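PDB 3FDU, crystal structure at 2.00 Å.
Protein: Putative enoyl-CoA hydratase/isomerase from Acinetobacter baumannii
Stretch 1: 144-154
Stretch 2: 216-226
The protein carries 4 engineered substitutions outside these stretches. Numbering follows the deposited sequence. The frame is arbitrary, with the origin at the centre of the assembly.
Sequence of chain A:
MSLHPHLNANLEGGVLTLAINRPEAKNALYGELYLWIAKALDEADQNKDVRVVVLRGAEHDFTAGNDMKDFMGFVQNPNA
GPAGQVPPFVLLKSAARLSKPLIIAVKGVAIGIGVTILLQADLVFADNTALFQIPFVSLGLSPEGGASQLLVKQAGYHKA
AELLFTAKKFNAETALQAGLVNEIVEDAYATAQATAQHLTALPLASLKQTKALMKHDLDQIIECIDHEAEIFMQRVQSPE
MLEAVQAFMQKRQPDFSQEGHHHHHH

Stretch 1, residues 144-154: EGGASQLLVKQ
Stretch 2 216-226: HDLDQIIECID

Stretch 1 enters through a type I' turn from Glu144 to Ala147 and becomes helical from Ala147 to Gln154; stretch 2 is helical from Leu218 to Asp226. Both helices continue beyond the stretches. Their N-to-C directions differ by 124° and their axes come no closer than 9.5 Å, an oblique contact in which the N-terminal end of stretch 1 lies by the C-terminal part of stretch 2: Gly146 lies by Ile225, with CA atoms 4.6 Å apart, while Lys153 extends toward Asp217.

The turn is set by phi/psi of 68/14 at Gly145 and 81/12 at Gly146, and closed by a weak hydrogen bond from Ala147 N to Glu144 O (3.3 Å). Gly146 is the N-cap, its O accepting from Leu150 N at 2.7 Å and from Gln149 N at 2.9 Å. Its positive phi would jam a CB against the preceding carbonyl oxygen, and an ideal CB would also lie only 3.4 Å from Ile225 CG1. Lacking one, the backbone can settle on Ile225, whose chi1 of -68° (m) places CG1 3.7 Å from both Gly145 C and Gly146 N, while chi2 of 167° (t) extends the chain to CD1. Water 1 bridges alongside, donating to Ile225 O (2.8 Å) and accepting weakly from Gly145 N (2.9 Å).

Cys224 gives up the largest area to the other stretch, 75 Å². Its CB points toward stretch 1, and chi1 of 179° (t) brings SG to 3.8 Å from Gly146 CA, 3.9 Å from Ser148 OG and 3.8 Å from Gln149 NE2. These are van der Waals contacts of a large, polarizable sulfur. Ser148 adopts p (58°), and its OG is hydrogen-bonded to a residue adjoining one of the stretches. Gln149 is m,t (-68°, -178°) with chi3 of 27°, an extended chain that lies along the sulfur, with Gln149 CG, CD and NE2 all 3.8 to 3.9 Å from Cys224 SG.

One turn earlier on stretch 2, Ile221 (m,t; -65°, 175°) presents CG2 to Leu150 CD1 at 4.3 Å, a loose apolar contact. Leu150 is also m,t (-58°, 176°), its CB directed toward stretch 2.

At the far end, Lys153 is m,t,t,t (-75°, 176°, -167°, 179°), almost fully extended after chi1. Its NZ stops 4.3 Å from Asp217 OD2, too far for a salt bridge. Water 2 spans the gap, accepting from Lys153 NZ at 3.2 Å and donating to Asp217 OD2 at 2.5 Å. Asp217 occupies the N-cap position, but its side chain makes no capping bond; with chi1 of 56° (p) and chi2 of -14°, Asp217 OD2 receives the water's hydrogen bond.

No direct hydrogen bond crosses the interface. The two sides together bury 319 Å²; the stretches are joined by van der Waals contacts and by two water bridges.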

# COMPACT_ATOMS: atom_id res chain seq x y z
N GLU A 144 -14.77 10.47 3.44
CA GLU A 144 -14.97 11.16 2.15
C GLU A 144 -13.67 11.25 1.35
O GLU A 144 -12.62 10.83 1.82
CB GLU A 144 -15.64 12.55 2.29
CG GLU A 144 -15.22 13.39 3.49
CD GLU A 144 -15.19 14.90 3.19
OE1 GLU A 144 -16.29 15.51 3.07
OE2 GLU A 144 -14.08 15.50 3.14
N GLY A 145 -13.76 11.78 0.14
CA GLY A 145 -12.59 11.88 -0.74
C GLY A 145 -12.03 10.57 -1.26
O GLY A 145 -10.91 10.51 -1.78
N GLY A 146 -12.79 9.48 -1.12
CA GLY A 146 -12.34 8.20 -1.62
C GLY A 146 -11.39 7.54 -0.66
O GLY A 146 -10.76 6.54 -1.01
N ALA A 147 -11.28 8.07 0.56
CA ALA A 147 -10.29 7.63 1.52
C ALA A 147 -10.51 6.19 1.96
O ALA A 147 -9.54 5.48 2.29
CB ALA A 147 -10.28 8.57 2.76
N SER A 148 -11.77 5.73 1.97
CA SER A 148 -12.00 4.31 2.29
C SER A 148 -11.21 3.39 1.37
O SER A 148 -10.91 2.27 1.75
CB SER A 148 -13.49 3.92 2.26
OG SER A 148 -14.04 4.20 0.98
N GLN A 149 -10.88 3.85 0.17
CA GLN A 149 -10.05 3.05 -0.73
C GLN A 149 -8.65 3.62 -0.95
O GLN A 149 -7.68 2.87 -0.87
CB GLN A 149 -10.76 2.79 -2.11
CG GLN A 149 -11.98 1.87 -1.96
CD GLN A 149 -12.66 1.58 -3.31
OE1 GLN A 149 -12.02 1.60 -4.35
NE2 GLN A 149 -13.96 1.31 -3.28
N LEU A 150 -8.55 4.92 -1.21
CA LEU A 150 -7.25 5.58 -1.43
C LEU A 150 -6.31 5.58 -0.22
O LEU A 150 -5.09 5.38 -0.38
CB LEU A 150 -7.42 7.02 -1.92
CG LEU A 150 -8.22 7.18 -3.23
CD1 LEU A 150 -8.35 8.69 -3.50
CD2 LEU A 150 -7.52 6.47 -4.36
N LEU A 151 -6.85 5.78 0.99
CA LEU A 151 -5.96 5.73 2.18
C LEU A 151 -5.53 4.27 2.47
O LEU A 151 -4.41 4.01 2.86
CB LEU A 151 -6.69 6.31 3.44
CG LEU A 151 -5.76 6.48 4.67
CD1 LEU A 151 -4.60 7.47 4.37
CD2 LEU A 151 -6.55 6.98 5.92
N VAL A 152 -6.43 3.30 2.28
CA VAL A 152 -6.01 1.89 2.45
C VAL A 152 -4.87 1.57 1.46
O VAL A 152 -3.87 0.89 1.79
CB VAL A 152 -7.21 0.89 2.18
CG1 VAL A 152 -6.69 -0.56 2.02
CG2 VAL A 152 -8.20 0.96 3.29
N LYS A 153 -4.99 2.04 0.23
CA LYS A 153 -3.92 1.80 -0.76
C LYS A 153 -2.61 2.55 -0.43
O LYS A 153 -1.52 1.99 -0.55
CB LYS A 153 -4.40 2.16 -2.18
CG LYS A 153 -5.39 1.07 -2.74
CD LYS A 153 -5.95 1.46 -4.14
CE LYS A 153 -7.14 0.55 -4.49
NZ LYS A 153 -7.75 0.89 -5.82
N GLN A 154 -2.72 3.80 -0.01
CA GLN A 154 -1.54 4.65 0.23
C GLN A 154 -0.83 4.27 1.54
O GLN A 154 0.40 4.24 1.61
CB GLN A 154 -1.97 6.13 0.23
CG GLN A 154 -0.82 7.16 0.54
CD GLN A 154 0.29 7.21 -0.50
OE1 GLN A 154 0.22 8.01 -1.43
NE2 GLN A 154 1.35 6.42 -0.32
N HIS A 216 -5.15 5.55 -14.39
CA HIS A 216 -5.93 4.81 -15.37
C HIS A 216 -7.29 4.46 -14.76
O HIS A 216 -8.20 4.28 -15.51
CB HIS A 216 -5.21 3.50 -15.76
CG HIS A 216 -5.12 2.52 -14.62
ND1 HIS A 216 -5.95 1.42 -14.52
CD2 HIS A 216 -4.30 2.47 -13.54
CE1 HIS A 216 -5.66 0.74 -13.42
NE2 HIS A 216 -4.65 1.35 -12.81
N ASP A 217 -7.42 4.34 -13.43
CA ASP A 217 -8.71 3.99 -12.77
C ASP A 217 -9.50 5.20 -12.26
O ASP A 217 -10.34 5.05 -11.36
CB ASP A 217 -8.47 3.06 -11.58
CG ASP A 217 -7.49 3.65 -10.58
OD1 ASP A 217 -6.79 4.65 -10.91
OD2 ASP A 217 -7.41 3.12 -9.46
N LEU A 218 -9.24 6.37 -12.83
CA LEU A 218 -9.94 7.60 -12.43
C LEU A 218 -11.45 7.42 -12.31
O LEU A 218 -12.08 7.91 -11.34
CB LEU A 218 -9.60 8.79 -13.37
CG LEU A 218 -10.15 10.20 -13.05
CD1 LEU A 218 -9.83 10.65 -11.60
CD2 LEU A 218 -9.65 11.28 -14.07
N ASP A 219 -12.05 6.70 -13.28
CA ASP A 219 -13.52 6.51 -13.25
C ASP A 219 -13.95 5.79 -12.00
O ASP A 219 -14.96 6.19 -11.39
CB ASP A 219 -14.02 5.72 -14.46
CG ASP A 219 -14.05 6.55 -15.72
OD1 ASP A 219 -13.99 7.80 -15.64
OD2 ASP A 219 -14.15 5.93 -16.82
N GLN A 220 -13.22 4.76 -11.60
CA GLN A 220 -13.51 4.06 -10.34
C GLN A 220 -13.28 4.91 -9.08
O GLN A 220 -13.97 4.72 -8.08
CB GLN A 220 -12.66 2.78 -10.18
CG GLN A 220 -13.03 1.66 -11.13
CD GLN A 220 -13.00 2.09 -12.60
OE1 GLN A 220 -14.03 2.00 -13.30
NE2 GLN A 220 -11.84 2.55 -13.09
N ILE A 221 -12.27 5.78 -9.11
CA ILE A 221 -12.02 6.73 -8.00
C ILE A 221 -13.22 7.69 -7.88
O ILE A 221 -13.74 7.97 -6.79
CB ILE A 221 -10.68 7.51 -8.23
CG1 ILE A 221 -9.50 6.53 -8.18
CG2 ILE A 221 -10.48 8.71 -7.21
CD1 ILE A 221 -8.15 7.26 -8.55
N ILE A 222 -13.67 8.22 -9.01
CA ILE A 222 -14.83 9.08 -9.01
C ILE A 222 -16.04 8.35 -8.44
O ILE A 222 -16.74 8.89 -7.59
CB ILE A 222 -15.15 9.62 -10.43
CG1 ILE A 222 -14.01 10.47 -10.99
CG2 ILE A 222 -16.36 10.46 -10.39
CD1 ILE A 222 -13.78 11.76 -10.21
N GLU A 223 -16.29 7.12 -8.90
CA GLU A 223 -17.35 6.27 -8.36
C GLU A 223 -17.26 6.05 -6.84
O GLU A 223 -18.30 6.04 -6.15
CB GLU A 223 -17.42 4.91 -9.09
CG GLU A 223 -18.07 5.03 -10.50
CD GLU A 223 -17.75 3.84 -11.45
OE1 GLU A 223 -16.91 2.98 -11.10
OE2 GLU A 223 -18.33 3.79 -12.57
N CYS A 224 -16.04 5.86 -6.34
CA CYS A 224 -15.84 5.68 -4.89
C CYS A 224 -16.20 6.97 -4.14
O CYS A 224 -16.94 6.94 -3.16
CB CYS A 224 -14.40 5.26 -4.59
SG CYS A 224 -14.06 5.05 -2.79
N ILE A 225 -15.69 8.11 -4.61
CA ILE A 225 -16.07 9.40 -4.01
C ILE A 225 -17.61 9.58 -3.91
O ILE A 225 -18.14 9.98 -2.88
CB ILE A 225 -15.39 10.57 -4.77
CG1 ILE A 225 -13.87 10.48 -4.48
CG2 ILE A 225 -15.97 12.01 -4.32
CD1 ILE A 225 -12.99 11.37 -5.41
N ASP A 226 -18.31 9.23 -4.99
CA ASP A 226 -19.78 9.43 -5.10
C ASP A 226 -20.53 8.49 -4.17
O ASP A 226 -21.50 8.87 -3.55
CB ASP A 226 -20.27 9.28 -6.54
CG ASP A 226 -19.94 10.53 -7.43
OD1 ASP A 226 -19.69 11.66 -6.94
OD2 ASP A 226 -19.94 10.39 -8.65
O HOH W 1 -16.25 10.89 -0.98
O HOH W 2 -7.09 3.78 -7.02